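Local coordinates for acetylene hydratase (PDB 2E7Z), which hydrates acetylene to acetaldehyde with a tungsten-bis(molybdopterin guanine dinucleotide) cofactor and a [4Fe-4S] cluster, at residues Y136-V148 with Y357-E369. Sequence-based numbering, arbitrary orientation.
Sequences YMCIGNTAGVHRV and YPFLTYTGMSALE. With W (tungsten ion), chain G; MGD (2-amino-5,6-dimercapto-7-methyl-3,7,8a,9-tetrahydro-8-oxa-1,3,9,10-tetraaza-anthracen-4-one guanosine dinucleotide), chain E.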
loop_
_atom_site.group_PDB
_atom_site.type_symbol
_atom_site.label_atom_id
_atom_site.label_comp_id
_atom_site.label_asym_id
_atom_site.label_seq_id
_atom_site.Cartn_x
_atom_site.Cartn_y
_atom_site.Cartn_z
ATOM N N TYR A 136 0.104 4.980 -2.112
ATOM C CA TYR A 136 0.729 6.223 -1.674
ATOM C C TYR A 136 0.955 6.243 -0.164
ATOM O O TYR A 136 1.852 6.957 0.309
ATOM C CB TYR A 136 -0.128 7.414 -2.083
ATOM C CG TYR A 136 0.587 8.749 -2.118
ATOM C CD1 TYR A 136 0.643 9.549 -0.984
ATOM C CD2 TYR A 136 1.193 9.200 -3.291
ATOM C CE1 TYR A 136 1.302 10.775 -1.019
ATOM C CE2 TYR A 136 1.854 10.438 -3.349
ATOM C CZ TYR A 136 1.888 11.228 -2.201
ATOM O OH TYR A 136 2.481 12.474 -2.242
ATOM N N MET A 137 0.180 5.477 0.609
ATOM C CA MET A 137 0.489 5.323 2.038
ATOM C C MET A 137 0.629 3.868 2.431
ATOM O O MET A 137 0.267 3.488 3.549
ATOM C CB MET A 137 -0.514 6.053 2.955
ATOM C CG MET A 137 -1.920 5.510 2.930
ATOM S SD MET A 137 -2.955 6.537 4.003
ATOM C CE MET A 137 -4.561 5.771 3.787
ATOM N N CYS A 138 1.110 3.035 1.509
ATOM C CA CYS A 138 1.444 1.649 1.845
ATOM C C CYS A 138 2.453 1.147 0.827
ATOM O O CYS A 138 2.081 0.836 -0.288
ATOM C CB CYS A 138 0.196 0.755 1.882
ATOM S SG CYS A 138 0.591 -0.956 2.337
ATOM N N ILE A 139 3.731 1.120 1.209
ATOM C CA ILE A 139 4.831 0.626 0.380
ATOM C C ILE A 139 5.324 1.630 -0.651
ATOM O O ILE A 139 6.523 1.779 -0.809
ATOM C CB ILE A 139 4.586 -0.814 -0.225
ATOM C CG1 ILE A 139 4.370 -1.811 0.924
ATOM C CG2 ILE A 139 5.767 -1.218 -1.105
ATOM C CD1 ILE A 139 3.909 -3.199 0.516
ATOM N N GLY A 140 4.430 2.304 -1.375
ATOM C CA GLY A 140 4.903 3.278 -2.381
ATOM C C GLY A 140 5.646 4.467 -1.781
ATOM O O GLY A 140 6.732 4.830 -2.239
ATOM N N ASN A 141 5.061 5.062 -0.738
ATOM C CA ASN A 141 5.778 6.107 0.003
ATOM C C ASN A 141 7.068 5.535 0.604
ATOM O O ASN A 141 8.141 6.170 0.532
ATOM C CB ASN A 141 4.868 6.662 1.109
ATOM C CG ASN A 141 4.576 5.639 2.157
ATOM O OD1 ASN A 141 3.924 4.636 1.876
ATOM N ND2 ASN A 141 5.130 5.833 3.365
ATOM N N THR A 142 6.973 4.336 1.172
ATOM C CA THR A 142 8.124 3.745 1.870
ATOM C C THR A 142 9.275 3.605 0.907
ATOM O O THR A 142 10.417 3.882 1.241
ATOM C CB THR A 142 7.785 2.335 2.400
ATOM O OG1 THR A 142 6.392 2.229 2.733
ATOM C CG2 THR A 142 8.653 2.011 3.613
ATOM N N ALA A 143 8.992 3.151 -0.305
ATOM C CA ALA A 143 10.035 3.009 -1.301
ATOM C C ALA A 143 10.726 4.340 -1.593
ATOM O O ALA A 143 11.940 4.370 -1.740
ATOM C CB ALA A 143 9.479 2.369 -2.590
ATOM N N GLY A 144 9.973 5.443 -1.647
ATOM C CA GLY A 144 10.607 6.765 -1.818
ATOM C C GLY A 144 11.608 7.086 -0.709
ATOM O O GLY A 144 12.723 7.558 -0.972
ATOM N N VAL A 145 11.208 6.825 0.533
ATOM C CA VAL A 145 12.077 7.082 1.681
ATOM C C VAL A 145 13.307 6.165 1.641
ATOM O O VAL A 145 14.437 6.602 1.874
ATOM C CB VAL A 145 11.341 6.964 3.017
ATOM C CG1 VAL A 145 12.311 7.234 4.175
ATOM C CG2 VAL A 145 10.185 7.967 3.101
ATOM N N HIS A 146 13.083 4.887 1.341
ATOM C CA HIS A 146 14.216 3.956 1.203
ATOM C C HIS A 146 15.158 4.409 0.112
ATOM O O HIS A 146 16.374 4.311 0.242
ATOM C CB HIS A 146 13.732 2.553 0.851
ATOM C CG HIS A 146 13.192 1.779 2.006
ATOM N ND1 HIS A 146 13.445 0.433 2.173
ATOM C CD2 HIS A 146 12.359 2.137 3.013
ATOM C CE1 HIS A 146 12.810 0.003 3.248
ATOM N NE2 HIS A 146 12.141 1.018 3.774
ATOM N N ARG A 147 14.608 4.940 -0.970
ATOM C CA ARG A 147 15.426 5.342 -2.102
ATOM C C ARG A 147 16.314 6.540 -1.820
ATOM O O ARG A 147 17.493 6.561 -2.203
ATOM C CB ARG A 147 14.550 5.587 -3.295
ATOM C CG ARG A 147 14.125 4.271 -3.881
ATOM C CD ARG A 147 13.382 4.494 -5.121
ATOM N NE ARG A 147 14.244 5.005 -6.184
ATOM C CZ ARG A 147 13.796 5.472 -7.337
ATOM N NH1 ARG A 147 12.464 5.473 -7.586
ATOM N NH2 ARG A 147 14.682 5.896 -8.237
ATOM N N VAL A 148 15.795 7.527 -1.108
ATOM C CA VAL A 148 16.674 8.654 -0.747
ATOM C C VAL A 148 17.754 8.240 0.255
ATOM O O VAL A 148 18.828 8.870 0.336
ATOM C CB VAL A 148 15.908 9.898 -0.225
ATOM C CG1 VAL A 148 14.871 10.345 -1.252
ATOM C CG2 VAL A 148 15.279 9.660 1.154
ATOM N N TYR A 357 3.507 18.847 -1.950
ATOM C CA TYR A 357 4.335 17.781 -1.406
ATOM C C TYR A 357 5.111 17.107 -2.540
ATOM O O TYR A 357 4.784 15.997 -2.982
ATOM C CB TYR A 357 3.492 16.780 -0.630
ATOM C CG TYR A 357 2.813 17.427 0.527
ATOM C CD1 TYR A 357 3.464 17.537 1.744
ATOM C CD2 TYR A 357 1.486 17.884 0.422
ATOM C CE1 TYR A 357 2.851 18.133 2.833
ATOM C CE2 TYR A 357 0.864 18.489 1.498
ATOM C CZ TYR A 357 1.561 18.623 2.699
ATOM O OH TYR A 357 0.942 19.219 3.774
ATOM N N PRO A 358 6.129 17.802 -3.046
ATOM C CA PRO A 358 6.848 17.315 -4.228
ATOM C C PRO A 358 7.658 16.022 -4.046
ATOM O O PRO A 358 8.052 15.413 -5.032
ATOM C CB PRO A 358 7.787 18.500 -4.569
ATOM C CG PRO A 358 7.961 19.185 -3.244
ATOM C CD PRO A 358 6.611 19.139 -2.632
ATOM N N PHE A 359 7.973 15.637 -2.818
ATOM C CA PHE A 359 8.884 14.490 -2.600
ATOM C C PHE A 359 8.622 13.293 -3.550
ATOM O O PHE A 359 9.505 12.841 -4.262
ATOM C CB PHE A 359 8.851 14.072 -1.130
ATOM C CG PHE A 359 9.619 12.802 -0.819
ATOM C CD1 PHE A 359 10.768 12.460 -1.533
ATOM C CD2 PHE A 359 9.225 11.997 0.227
ATOM C CE1 PHE A 359 11.463 11.273 -1.256
ATOM C CE2 PHE A 359 9.931 10.819 0.537
ATOM C CZ PHE A 359 11.052 10.463 -0.218
ATOM N N LEU A 360 7.392 12.786 -3.563
ATOM C CA LEU A 360 7.108 11.544 -4.284
ATOM C C LEU A 360 6.790 11.724 -5.776
ATOM O O LEU A 360 6.552 10.743 -6.506
ATOM C CB LEU A 360 6.015 10.767 -3.543
ATOM C CG LEU A 360 6.410 10.238 -2.141
ATOM C CD1 LEU A 360 5.216 9.732 -1.345
ATOM C CD2 LEU A 360 7.571 9.186 -2.214
ATOM N N THR A 361 6.804 12.979 -6.225
ATOM C CA THR A 361 6.635 13.311 -7.629
ATOM C C THR A 361 7.901 13.078 -8.430
ATOM O O THR A 361 8.978 12.885 -7.858
ATOM C CB THR A 361 6.184 14.770 -7.856
ATOM O OG1 THR A 361 7.297 15.648 -7.554
ATOM C CG2 THR A 361 4.941 15.135 -7.017
ATOM N N TYR A 362 7.777 13.130 -9.753
ATOM C CA TYR A 362 8.981 13.160 -10.605
ATOM C C TYR A 362 9.995 14.181 -10.118
ATOM O O TYR A 362 11.213 13.905 -10.106
ATOM C CB TYR A 362 8.653 13.524 -12.033
ATOM C CG TYR A 362 7.952 12.449 -12.821
ATOM C CD1 TYR A 362 8.664 11.351 -13.311
ATOM C CD2 TYR A 362 6.593 12.562 -13.125
ATOM C CE1 TYR A 362 8.029 10.371 -14.074
ATOM C CE2 TYR A 362 5.927 11.563 -13.867
ATOM C CZ TYR A 362 6.661 10.489 -14.347
ATOM O OH TYR A 362 6.069 9.526 -15.114
ATOM N N THR A 363 9.516 15.364 -9.752
ATOM C CA THR A 363 10.452 16.438 -9.373
ATOM C C THR A 363 11.185 16.070 -8.085
ATOM O O THR A 363 12.407 16.219 -7.974
ATOM C CB THR A 363 9.711 17.758 -9.172
ATOM O OG1 THR A 363 9.206 18.178 -10.431
ATOM C CG2 THR A 363 10.626 18.833 -8.567
ATOM N N GLY A 364 10.445 15.617 -7.078
ATOM C CA GLY A 364 11.071 15.256 -5.807
ATOM C C GLY A 364 12.057 14.107 -5.896
ATOM O O GLY A 364 13.037 14.060 -5.150
ATOM N N MET A 365 11.811 13.174 -6.814
ATOM C CA MET A 365 12.637 11.994 -6.956
ATOM C C MET A 365 13.800 12.236 -7.945
ATOM O O MET A 365 14.670 11.371 -8.129
ATOM C CB MET A 365 11.758 10.800 -7.398
ATOM C CG MET A 365 10.616 10.465 -6.419
ATOM S SD MET A 365 11.253 9.833 -4.865
ATOM C CE MET A 365 11.652 8.153 -5.370
ATOM N N SER A 366 13.858 13.427 -8.547
ATOM C CA SER A 366 14.744 13.624 -9.690
ATOM C C SER A 366 16.233 13.481 -9.351
ATOM O O SER A 366 17.002 13.051 -10.197
ATOM C CB SER A 366 14.475 14.957 -10.376
ATOM O OG SER A 366 14.722 15.994 -9.468
ATOM N N ALA A 367 16.615 13.787 -8.118
ATOM C CA ALA A 367 18.031 13.610 -7.733
ATOM C C ALA A 367 18.457 12.131 -7.767
ATOM O O ALA A 367 19.656 11.841 -7.721
ATOM C CB ALA A 367 18.286 14.196 -6.362
ATOM N N LEU A 368 17.493 11.211 -7.865
ATOM C CA LEU A 368 17.816 9.785 -7.945
ATOM C C LEU A 368 17.949 9.242 -9.373
ATOM O O LEU A 368 18.314 8.076 -9.559
ATOM C CB LEU A 368 16.819 8.941 -7.154
ATOM C CG LEU A 368 16.594 9.360 -5.698
ATOM C CD1 LEU A 368 15.524 8.528 -5.123
ATOM C CD2 LEU A 368 17.869 9.220 -4.852
ATOM N N GLU A 369 17.695 10.087 -10.370
ATOM C CA GLU A 369 17.735 9.662 -11.782
ATOM C C GLU A 369 19.104 9.137 -12.206
ATOM O O GLU A 369 19.242 7.991 -12.623
ATOM C CB GLU A 369 17.283 10.800 -12.699
ATOM C CG GLU A 369 15.767 11.022 -12.639
ATOM C CD GLU A 369 15.317 12.350 -13.233
ATOM O OE1 GLU A 369 16.109 12.973 -13.975
ATOM O OE2 GLU A 369 14.163 12.774 -12.948
HETATM W W W G . -1.255 -2.385 2.228
HETATM P PB MGD E . -9.667 -1.070 -2.275
HETATM O O1B MGD E . -9.714 0.413 -2.001
HETATM O O2B MGD E . -10.539 -1.995 -1.508
HETATM O O3B MGD E . -8.180 -1.647 -2.104
HETATM O O3A MGD E . -6.101 -0.281 -1.757
HETATM P PA MGD E . -6.795 -1.270 -2.826
HETATM O O1A MGD E . -6.059 -2.571 -2.944
HETATM O O2A MGD E . -7.035 -0.432 -4.045
HETATM O "O5'" MGD E . -9.976 -1.232 -3.849
HETATM C "C5'" MGD E . -9.608 -2.434 -4.504
HETATM C "C4'" MGD E . -10.626 -2.644 -5.607
HETATM O "O4'" MGD E . -10.110 -3.669 -6.470
HETATM C "C3'" MGD E . -11.954 -3.213 -5.117
HETATM O "O3'" MGD E . -13.017 -2.343 -5.541
HETATM C "C2'" MGD E . -12.083 -4.621 -5.734
HETATM O "O2'" MGD E . -13.412 -5.038 -6.105
HETATM C "C1'" MGD E . -11.208 -4.478 -6.951
HETATM N N9 MGD E . -10.566 -5.705 -7.446
HETATM C C8 MGD E . -10.037 -6.716 -6.713
HETATM N N7 MGD E . -9.443 -7.621 -7.507
HETATM C C5 MGD E . -9.529 -7.145 -8.769
HETATM C C6 MGD E . -9.114 -7.578 -10.092
HETATM O O6 MGD E . -8.484 -8.643 -10.259
HETATM N N1 MGD E . -9.410 -6.750 -11.108
HETATM C C2 MGD E . -10.126 -5.635 -11.007
HETATM N N2 MGD E . -10.354 -4.890 -12.128
HETATM N N3 MGD E . -10.546 -5.183 -9.829
HETATM C C4 MGD E . -10.263 -5.895 -8.719
HETATM C C10 MGD E . -5.342 -0.871 -0.700
HETATM C C11 MGD E . -4.519 0.240 -0.085
HETATM O O11 MGD E . -5.458 1.112 0.541
HETATM C C12 MGD E . -3.551 -0.328 0.924
HETATM S S12 MGD E . -2.511 -1.591 0.426
HETATM C C13 MGD E . -3.464 0.185 2.163
HETATM S S13 MGD E . -2.477 -0.509 3.365
HETATM C C14 MGD E . -4.239 1.389 2.601
HETATM N N15 MGD E . -5.284 1.054 3.556
HETATM C C16 MGD E . -6.085 2.106 3.890
HETATM C C17 MGD E . -6.718 2.278 5.205
HETATM O O17 MGD E . -6.531 1.440 6.114
HETATM N N18 MGD E . -7.489 3.369 5.391
HETATM C C19 MGD E . -7.703 4.304 4.431
HETATM N N19 MGD E . -8.492 5.371 4.677
HETATM N N20 MGD E . -7.176 4.190 3.205
HETATM C C21 MGD E . -6.378 3.158 2.900
HETATM N N22 MGD E . -5.836 3.081 1.682
HETATM C C23 MGD E . -4.830 2.089 1.366
HETATM O O HOH W 1 3.327 13.446 -4.598
HETATM O O HOH W 2 -0.004 -3.263 0.876
#
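The tungsten-ligand loop and the helix that follows it, here residues 136-148, pack against Leu-360, Phe-359, Met-365 and Leu-368 of segment 357-369. Leu-360 fills the centre. Leu-360 CD1 sits over one face of the Tyr-136 ring, 4.1 Å from its centroid and 23° off the normal, a CH-pi contact. The other methyl, Leu-360 CD2, lies 3.9 Å from Gly-144 CA, where the helix has no side chain to hold it off. Phe-359 comes in edge first. With CG anti to the backbone N (chi1 173°), the ring points at the helix backbone, and Phe-359 CZ stands 3.4 Å from Gly-144 O. The methyl Val-145 CG2 meets the edge of the same ring, whereas Val-148 CG1 approaches it obliquely. Leu-360 CD2 lies over a face of this ring, toward the rim.

Farther along the helix, Arg-147 is bent at chi3 (69°), which turns its guanidinium back across the two apolar side chains. Met-365 CE and Leu-368 CD1 cover one face of that group. Within the guanidinium the closest touch is Arg-147 NH1 to Met-365 CE, 3.6 Å. Leu-368 CD1 also touches Arg-147 CB at 3.6 Å.

No direct hydrogen bond joins the segments. Water 1 lies 2.7 Å from Tyr-136 OH, in the ring plane, and donates weakly to Tyr-357 O. Tyr-136 OH is also hydrogen-bonded to Asn-390 and Gln-711. Two residues on, Cys-138 SG binds tungsten at 2.3 Å.

The pairing therefore rests on shape and apolar contact, with Leu-360 and Phe-359 coming right up to the backbone at Gly-144. The weak water bridge at Tyr-136 adds a polar link beside the loop that carries the metal ligand.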